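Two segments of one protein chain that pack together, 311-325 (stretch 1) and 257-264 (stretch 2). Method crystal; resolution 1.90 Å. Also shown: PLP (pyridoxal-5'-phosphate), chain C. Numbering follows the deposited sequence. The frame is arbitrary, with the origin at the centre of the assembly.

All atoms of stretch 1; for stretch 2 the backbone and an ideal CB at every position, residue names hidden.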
ATOM      1  N   PRO A 311      13.762  -2.246   2.743  1.00 22.78           N
ATOM      2  CA  PRO A 311      13.081  -3.071   3.754  1.00 23.50           C
ATOM      3  C   PRO A 311      11.565  -3.181   3.609  1.00 23.65           C
ATOM      4  O   PRO A 311      10.994  -4.192   4.022  1.00 23.46           O
ATOM      5  CB  PRO A 311      13.431  -2.378   5.082  1.00 24.58           C
ATOM      6  CG  PRO A 311      13.688  -0.969   4.705  1.00 24.10           C
ATOM      7  CD  PRO A 311      14.420  -1.093   3.378  1.00 23.62           C
ATOM      8  N   SER A 312      10.901  -2.194   3.013  1.00 23.62           N
ATOM      9  CA  SER A 312       9.434  -2.312   2.823  1.00 24.39           C
ATOM     10  C   SER A 312       9.038  -3.391   1.786  1.00 23.35           C
ATOM     11  O   SER A 312       7.870  -3.722   1.636  1.00 22.97           O
ATOM     12  CB  SER A 312       8.815  -0.970   2.434  1.00 25.11           C
ATOM     13  OG  SER A 312       9.104   0.032   3.412  1.00 26.08           O
ATOM     14  N   MET A 313      10.023  -3.928   1.073  1.00 23.03           N
ATOM     15  CA  MET A 313       9.798  -5.001   0.129  1.00 22.33           C
ATOM     16  C   MET A 313      10.435  -6.318   0.598  1.00 22.69           C
ATOM     17  O   MET A 313      10.493  -7.291  -0.147  1.00 22.58           O
ATOM     18  CB  MET A 313      10.317  -4.575  -1.254  1.00 21.90           C
ATOM     19  CG  MET A 313       9.510  -3.448  -1.873  1.00 21.09           C
ATOM     20  SD  MET A 313      10.427  -2.568  -3.164  1.00 20.74           S
ATOM     21  CE  MET A 313      10.938  -3.914  -4.237  1.00 19.59           C
ATOM     22  N   ASP A 314      10.886  -6.351   1.845  1.00 23.17           N
ATOM     23  CA  ASP A 314      11.489  -7.559   2.395  1.00 24.20           C
ATOM     24  C   ASP A 314      10.371  -8.502   2.835  1.00 24.62           C
ATOM     25  O   ASP A 314      10.040  -8.585   4.019  1.00 25.33           O
ATOM     26  CB  ASP A 314      12.441  -7.211   3.541  1.00 24.39           C
ATOM     27  CG  ASP A 314      13.792  -6.630   3.048  1.00 24.90           C
ATOM     28  OD1 ASP A 314      14.069  -6.614   1.831  1.00 23.19           O
ATOM     29  OD2 ASP A 314      14.598  -6.196   3.904  1.00 25.43           O
ATOM     30  N   ILE A 315       9.773  -9.184   1.852  1.00 24.51           N
ATOM     31  CA  ILE A 315       8.621 -10.067   2.088  1.00 24.04           C
ATOM     32  C   ILE A 315       8.986 -11.521   1.908  1.00 23.77           C
ATOM     33  O   ILE A 315       9.756 -11.864   0.994  1.00 23.78           O
ATOM     34  CB  ILE A 315       7.429  -9.782   1.133  1.00 23.80           C
ATOM     35  CG1 ILE A 315       7.868  -9.803  -0.360  1.00 24.40           C
ATOM     36  CG2 ILE A 315       6.770  -8.464   1.502  1.00 23.88           C
ATOM     37  CD1 ILE A 315       6.761 -10.157  -1.362  1.00 24.37           C
ATOM     38  N   GLN A 316       8.410 -12.373   2.755  1.00 23.27           N
ATOM     39  CA  GLN A 316       8.481 -13.830   2.559  1.00 24.15           C
ATOM     40  C   GLN A 316       7.361 -14.285   1.602  1.00 22.51           C
ATOM     41  O   GLN A 316       7.583 -15.075   0.687  1.00 21.63           O
ATOM     42  CB  GLN A 316       8.370 -14.558   3.901  1.00 25.37           C
ATOM     43  CG  GLN A 316       8.613 -16.046   3.756  1.00 27.28           C
ATOM     44  CD  GLN A 316       8.987 -16.713   5.070  1.00 28.93           C
ATOM     45  OE1 GLN A 316       8.190 -16.768   6.006  1.00 30.15           O
ATOM     46  NE2 GLN A 316      10.202 -17.223   5.138  1.00 29.99           N
ATOM     47  N   ILE A 317       6.164 -13.751   1.833  1.00 21.89           N
ATOM     48  CA  ILE A 317       4.994 -13.973   0.974  1.00 20.91           C
ATOM     49  C   ILE A 317       4.339 -12.625   0.645  1.00 19.54           C
ATOM     50  O   ILE A 317       4.561 -11.629   1.311  1.00 19.33           O
ATOM     51  CB  ILE A 317       3.941 -14.902   1.624  1.00 21.83           C
ATOM     52  CG1 ILE A 317       3.426 -14.328   2.955  1.00 22.73           C
ATOM     53  CG2 ILE A 317       4.481 -16.322   1.811  1.00 22.57           C
ATOM     54  CD1 ILE A 317       2.313 -15.164   3.603  1.00 24.15           C
ATOM     55  N   SER A 318       3.546 -12.596  -0.409  1.00 17.76           N
ATOM     56  CA  SER A 318       2.968 -11.354  -0.867  1.00 16.63           C
ATOM     57  C   SER A 318       1.453 -11.368  -0.566  1.00 16.08           C
ATOM     58  O   SER A 318       0.696 -12.077  -1.229  1.00 14.83           O
ATOM     59  CB  SER A 318       3.247 -11.207  -2.348  1.00 16.10           C
ATOM     60  OG  SER A 318       2.843  -9.959  -2.821  1.00 15.17           O
ATOM     61  N   SER A 319       1.036 -10.566   0.400  1.00 15.92           N
ATOM     62  CA  SER A 319      -0.289 -10.720   0.997  1.00 16.52           C
ATOM     63  C   SER A 319      -1.464 -10.562  -0.000  1.00 15.40           C
ATOM     64  O   SER A 319      -2.469 -11.241   0.121  1.00 16.57           O
ATOM     65  CB  SER A 319      -0.449  -9.760   2.176  1.00 17.23           C
ATOM     66  OG  SER A 319      -0.631  -8.431   1.693  1.00 17.73           O
ATOM     67  N   ASN A 320      -1.330  -9.715  -1.006  1.00 14.44           N
ATOM     68  CA  ASN A 320      -2.417  -9.518  -1.961  1.00 13.81           C
ATOM     69  C   ASN A 320      -2.295 -10.305  -3.251  1.00 12.97           C
ATOM     70  O   ASN A 320      -3.144 -10.195  -4.125  1.00 12.20           O
ATOM     71  CB  ASN A 320      -2.541  -8.045  -2.283  1.00 14.09           C
ATOM     72  CG  ASN A 320      -3.033  -7.255  -1.099  1.00 14.74           C
ATOM     73  OD1 ASN A 320      -4.144  -7.457  -0.669  1.00 15.68           O
ATOM     74  ND2 ASN A 320      -2.200  -6.395  -0.544  1.00 15.77           N
ATOM     75  N   PHE A 321      -1.238 -11.110  -3.372  1.00 12.56           N
ATOM     76  CA  PHE A 321      -1.093 -11.951  -4.593  1.00 12.55           C
ATOM     77  C   PHE A 321      -2.325 -12.847  -4.811  1.00 11.99           C
ATOM     78  O   PHE A 321      -2.732 -13.094  -5.945  1.00 11.67           O
ATOM     79  CB  PHE A 321       0.175 -12.790  -4.495  1.00 13.24           C
ATOM     80  CG  PHE A 321       0.525 -13.531  -5.755  1.00 13.69           C
ATOM     81  CD1 PHE A 321       0.717 -12.861  -6.947  1.00 13.81           C
ATOM     82  CD2 PHE A 321       0.702 -14.899  -5.725  1.00 14.21           C
ATOM     83  CE1 PHE A 321       1.065 -13.555  -8.105  1.00 14.13           C
ATOM     84  CE2 PHE A 321       1.022 -15.590  -6.873  1.00 14.51           C
ATOM     85  CZ  PHE A 321       1.217 -14.920  -8.060  1.00 14.32           C
ATOM     86  N   GLU A 322      -2.931 -13.280  -3.713  1.00 11.84           N
ATOM     87  CA  GLU A 322      -4.170 -14.060  -3.734  1.00 11.73           C
ATOM     88  C   GLU A 322      -5.280 -13.401  -4.533  1.00 11.28           C
ATOM     89  O   GLU A 322      -6.056 -14.113  -5.167  1.00 11.21           O
ATOM     90  CB  GLU A 322      -4.655 -14.376  -2.293  1.00 11.96           C
ATOM     91  CG  GLU A 322      -5.988 -15.119  -2.220  1.00 11.98           C
ATOM     92  CD  GLU A 322      -6.394 -15.521  -0.809  1.00 12.34           C
ATOM     93  OE1 GLU A 322      -5.554 -15.447   0.120  1.00 12.67           O
ATOM     94  OE2 GLU A 322      -7.545 -15.942  -0.654  1.00 12.15           O
ATOM     95  N   ARG A 323      -5.349 -12.066  -4.540  1.00 10.94           N
ATOM     96  CA  ARG A 323      -6.369 -11.397  -5.328  1.00 10.86           C
ATOM     97  C   ARG A 323      -6.112 -11.668  -6.814  1.00 10.80           C
ATOM     98  O   ARG A 323      -7.056 -11.995  -7.574  1.00 10.74           O
ATOM     99  CB  ARG A 323      -6.441  -9.903  -5.021  1.00 10.78           C
ATOM    100  CG  ARG A 323      -7.177  -9.576  -3.754  1.00 10.88           C
ATOM    101  CD  ARG A 323      -7.147  -8.079  -3.441  1.00 10.88           C
ATOM    102  NE  ARG A 323      -8.220  -7.690  -2.522  1.00 10.90           N
ATOM    103  CZ  ARG A 323      -8.066  -7.421  -1.230  1.00 11.37           C
ATOM    104  NH1 ARG A 323      -6.880  -7.469  -0.625  1.00 11.96           N
ATOM    105  NH2 ARG A 323      -9.108  -7.101  -0.493  1.00 11.53           N
ATOM    106  N   LEU A 324      -4.851 -11.606  -7.235  1.00 10.73           N
ATOM    107  CA  LEU A 324      -4.575 -11.910  -8.638  1.00 10.81           C
ATOM    108  C   LEU A 324      -4.800 -13.387  -8.941  1.00 11.00           C
ATOM    109  O   LEU A 324      -5.310 -13.728 -10.030  1.00 10.90           O
ATOM    110  CB  LEU A 324      -3.172 -11.483  -9.076  1.00 10.95           C
ATOM    111  CG  LEU A 324      -2.741 -11.846 -10.521  1.00 11.16           C
ATOM    112  CD1 LEU A 324      -3.683 -11.235 -11.559  1.00 11.13           C
ATOM    113  CD2 LEU A 324      -1.315 -11.412 -10.771  1.00 11.34           C
ATOM    114  N   LEU A 325      -4.391 -14.271  -8.026  1.00 11.22           N
ATOM    115  CA  LEU A 325      -4.641 -15.693  -8.219  1.00 11.60           C
ATOM    116  C   LEU A 325      -6.120 -15.969  -8.524  1.00 11.46           C
ATOM    117  O   LEU A 325      -6.448 -16.769  -9.387  1.00 11.49           O
ATOM    118  CB  LEU A 325      -4.216 -16.505  -6.986  1.00 11.95           C
ATOM    119  CG  LEU A 325      -2.720 -16.675  -6.765  1.00 12.38           C
ATOM    120  CD1 LEU A 325      -2.411 -17.403  -5.445  1.00 12.87           C
ATOM    121  CD2 LEU A 325      -2.080 -17.431  -7.931  1.00 12.59           C
ATOM    122  N   UNK A 257       6.284  -1.312 -10.816  1.00 12.46           N
ATOM    123  CA  UNK A 257       5.946  -1.071  -9.437  1.00 12.75           C
ATOM    124  C   UNK A 257       6.881  -1.814  -8.497  1.00 13.58           C
ATOM    125  O   UNK A 257       6.884  -3.062  -8.515  1.00 14.18           O
ATOM    126  CB  UNK A 257       4.494  -1.476  -9.172  1.00 12.75           C
ATOM    127  N   UNK A 258       7.658  -1.081  -7.675  1.00 14.08           N
ATOM    128  CA  UNK A 258       8.415  -1.764  -6.656  1.00 15.19           C
ATOM    129  C   UNK A 258       7.423  -2.357  -5.681  1.00 15.44           C
ATOM    130  O   UNK A 258       6.593  -1.630  -5.131  1.00 16.06           O
ATOM    131  CB  UNK A 258       9.402  -0.826  -5.958  1.00 15.19           C
ATOM    132  N   UNK A 259       7.443  -3.674  -5.524  1.00 16.42           N
ATOM    133  CA  UNK A 259       6.284  -4.439  -5.021  1.00 16.89           C
ATOM    134  C   UNK A 259       6.721  -5.282  -3.830  1.00 17.66           C
ATOM    135  O   UNK A 259       7.770  -5.904  -3.864  1.00 17.60           O
ATOM    136  CB  UNK A 259       5.689  -5.327  -6.115  1.00 16.89           C
ATOM    137  N   UNK A 260       5.901  -5.277  -2.792  1.00 18.02           N
ATOM    138  CA  UNK A 260       6.043  -6.166  -1.667  1.00 17.76           C
ATOM    139  C   UNK A 260       4.795  -7.002  -1.585  1.00 17.40           C
ATOM    140  O   UNK A 260       4.787  -8.165  -2.023  1.00 17.03           O
ATOM    141  CB  UNK A 260       6.291  -5.400  -0.366  1.00 17.76           C
ATOM    142  N   UNK A 261       3.718  -6.440  -1.022  1.00 16.76           N
ATOM    143  CA  UNK A 261       2.509  -7.253  -0.797  1.00 16.45           C
ATOM    144  C   UNK A 261       1.470  -7.150  -1.907  1.00 15.69           C
ATOM    145  O   UNK A 261       0.352  -7.609  -1.719  1.00 14.99           O
ATOM    146  CB  UNK A 261       1.857  -6.843   0.525  1.00 16.45           C
ATOM    147  N   UNK A 262       1.856  -6.566  -3.048  1.00 14.80           N
ATOM    148  CA  UNK A 262       1.104  -6.635  -4.306  1.00 14.33           C
ATOM    149  C   UNK A 262      -0.103  -5.725  -4.457  1.00 14.09           C
ATOM    150  O   UNK A 262      -0.724  -5.708  -5.539  1.00 13.50           O
ATOM    151  CB  UNK A 262       0.626  -8.075  -4.504  1.00 14.33           C
ATOM    152  N   UNK A 263      -0.450  -4.975  -3.412  1.00 14.03           N
ATOM    153  CA  UNK A 263      -1.656  -4.164  -3.382  1.00 14.22           C
ATOM    154  C   UNK A 263      -1.554  -3.014  -4.369  1.00 14.33           C
ATOM    155  O   UNK A 263      -2.506  -2.671  -5.045  1.00 13.62           O
ATOM    156  CB  UNK A 263      -1.910  -3.632  -1.970  1.00 14.22           C
ATOM    157  N   UNK A 264      -0.364  -2.447  -4.444  1.00 15.30           N
ATOM    158  CA  UNK A 264      -0.054  -1.364  -5.386  1.00 15.61           C
ATOM    159  C   UNK A 264      -0.255  -1.770  -6.839  1.00 13.89           C
ATOM    160  O   UNK A 264      -1.094  -1.206  -7.567  1.00 13.23           O
ATOM    161  CB  UNK A 264       1.389  -0.896  -5.186  1.00 15.61           C
TER
HETATM  162  N1  PLP C 501       7.981   0.625  -1.597  1.00 27.62           N
HETATM  163  C2  PLP C 501       7.785   1.307  -0.404  1.00 28.25           C
HETATM  164  C2A PLP C 501       8.538   2.559  -0.014  1.00 25.07           C
HETATM  165  C3  PLP C 501       6.757   0.808   0.556  1.00 28.17           C
HETATM  166  O3  PLP C 501       6.552   1.489   1.740  1.00 27.53           O
HETATM  167  C4  PLP C 501       6.010  -0.443   0.168  1.00 28.03           C
HETATM  168  C4A PLP C 501       4.947  -1.045   1.030  1.00 29.41           C
HETATM  169  C5  PLP C 501       6.294  -1.084  -1.140  1.00 29.49           C
HETATM  170  C6  PLP C 501       7.278  -0.485  -1.961  1.00 28.80           C
HETATM  171  C5A PLP C 501       5.489  -2.332  -1.559  1.00 30.33           C
HETATM  172  O4P PLP C 501       4.032  -2.087  -1.740  1.00 32.53           O
HETATM  173  P   PLP C 501       2.879  -3.240  -1.964  1.00 30.14           P
HETATM  174  O1P PLP C 501       3.397  -4.110  -3.099  1.00 31.48           O
HETATM  175  O2P PLP C 501       2.819  -3.949  -0.626  1.00 29.36           O
HETATM  176  O3P PLP C 501       1.573  -2.548  -2.294  1.00 31.51           O

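Position 257 lies in an extended strand, and its ideal CB has nothing of stretch 1 within 5.5 Å. Stretch 1 therefore sets no demand; the residue is Val 257.

At position 258 the CA-to-CB bond runs sideways, and the ideal CB lies a tight 3.4 Å from Met 313 SD. A small or compact apolar side chain fits beside the thioether, and a phi of -66° also admits proline. Pro 258 is found, its CB 3.6 Å from Met 313 SD.

Position 259 turns its CB away from stretch 1, so many side chains would be tolerated. Thr 259 uses its hydroxyl locally, OG1 donating to Val 257 O at 2.7 Å, while its backbone O lies 3.6 Å from Met 313 CG.

At position 260 an ideal CB would point toward stretch 1, where there is little room: it would sit 3.1 Å from Ser 312 O and 3.6 Å from both Met 313 CA and Ile 315 CG2. The absence of a side chain is the best answer, and Gly 260 lets the backbones approach to 4.3 Å between its CA and Met 313 CA. Its N donates to PLP O1P at 2.8 Å.

At position 261 the ideal CB, with its bond running sideways, lies 3.2 Å from Ser 319 OG, and the amide of Ser 319, which has no partner within stretch 1, calls for a short side chain bearing an acceptor; Asn, Asp or possibly Ser could serve. Asn 261 places OD1 2.8 Å from Ser 319 N in a nearly straight hydrogen bond. Its backbone O accepts from Asn 320 N at 2.8 Å and Asn 320 ND2 at 3.1 Å, so side chain and main chain together engage the turn from Ser 318 to Phe 321. Its N binds PLP O2P at 2.7 Å.

Position 262 faces stretch 1 with a positive phi of 79°, which would favour Gly or Asn. Yet Phe 321 and Leu 324 offer an apolar surface beyond the CB, suiting a large apolar or aromatic group. Phe 262 accepts the unusual backbone: the edge of Phe 321 meets its face, with planes at 82°, and its CZ lies 3.7 Å from Leu 324 CD2.

At position 263 an ideal CB would come within 3.1 Å of Asn 320 ND2, which favours glycine. Gly 263 N and, weakly, Asn 320 ND2 both donate to one water, which in turn donates to PLP O2P.

Position 264 directs its CB away, leaving the choice open. Asp 264 N donates to PLP O3P at 2.9 Å.

Stretch 2 (257-264) VPTGNFGD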
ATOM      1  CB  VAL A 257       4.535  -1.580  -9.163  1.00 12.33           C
ATOM      2  CG1 VAL A 257       4.154  -1.309  -7.702  1.00 12.41           C
ATOM      3  CG2 VAL A 257       3.541  -0.955 -10.130  1.00 11.69           C
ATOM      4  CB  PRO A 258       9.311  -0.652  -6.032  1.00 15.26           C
ATOM      5  CG  PRO A 258       9.087   0.585  -6.834  1.00 14.80           C
ATOM      6  CD  PRO A 258       7.783   0.386  -7.556  1.00 14.31           C
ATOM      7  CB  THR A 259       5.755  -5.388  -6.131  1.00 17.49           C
ATOM      8  OG1 THR A 259       5.093  -4.629  -7.142  1.00 18.21           O
ATOM      9  CG2 THR A 259       4.787  -6.440  -5.602  1.00 17.94           C
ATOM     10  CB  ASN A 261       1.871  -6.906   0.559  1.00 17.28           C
ATOM     11  CG  ASN A 261       2.607  -7.568   1.710  1.00 17.89           C
ATOM     12  OD1 ASN A 261       2.807  -8.798   1.710  1.00 18.02           O
ATOM     13  ND2 ASN A 261       3.099  -6.751   2.642  1.00 18.15           N
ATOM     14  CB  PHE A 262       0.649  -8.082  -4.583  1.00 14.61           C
ATOM     15  CG  PHE A 262       0.704  -8.464  -6.017  1.00 14.21           C
ATOM     16  CD1 PHE A 262       1.936  -8.748  -6.621  1.00 14.39           C
ATOM     17  CD2 PHE A 262      -0.441  -8.564  -6.772  1.00 14.18           C
ATOM     18  CE1 PHE A 262       2.018  -9.095  -7.946  1.00 14.26           C
ATOM     19  CE2 PHE A 262      -0.369  -8.921  -8.109  1.00 13.91           C
ATOM     20  CZ  PHE A 262       0.851  -9.182  -8.703  1.00 14.32           C
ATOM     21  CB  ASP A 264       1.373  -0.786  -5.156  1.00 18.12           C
ATOM     22  CG  ASP A 264       2.510  -1.837  -4.964  1.00 21.89           C
ATOM     23  OD1 ASP A 264       2.450  -3.092  -5.373  1.00 26.34           O
ATOM     24  OD2 ASP A 264       3.571  -1.330  -4.403  1.00 25.54           O
TER
HETATM   25  O   HOH W   1       0.207  -4.571  -0.633  1.00 26.54           O
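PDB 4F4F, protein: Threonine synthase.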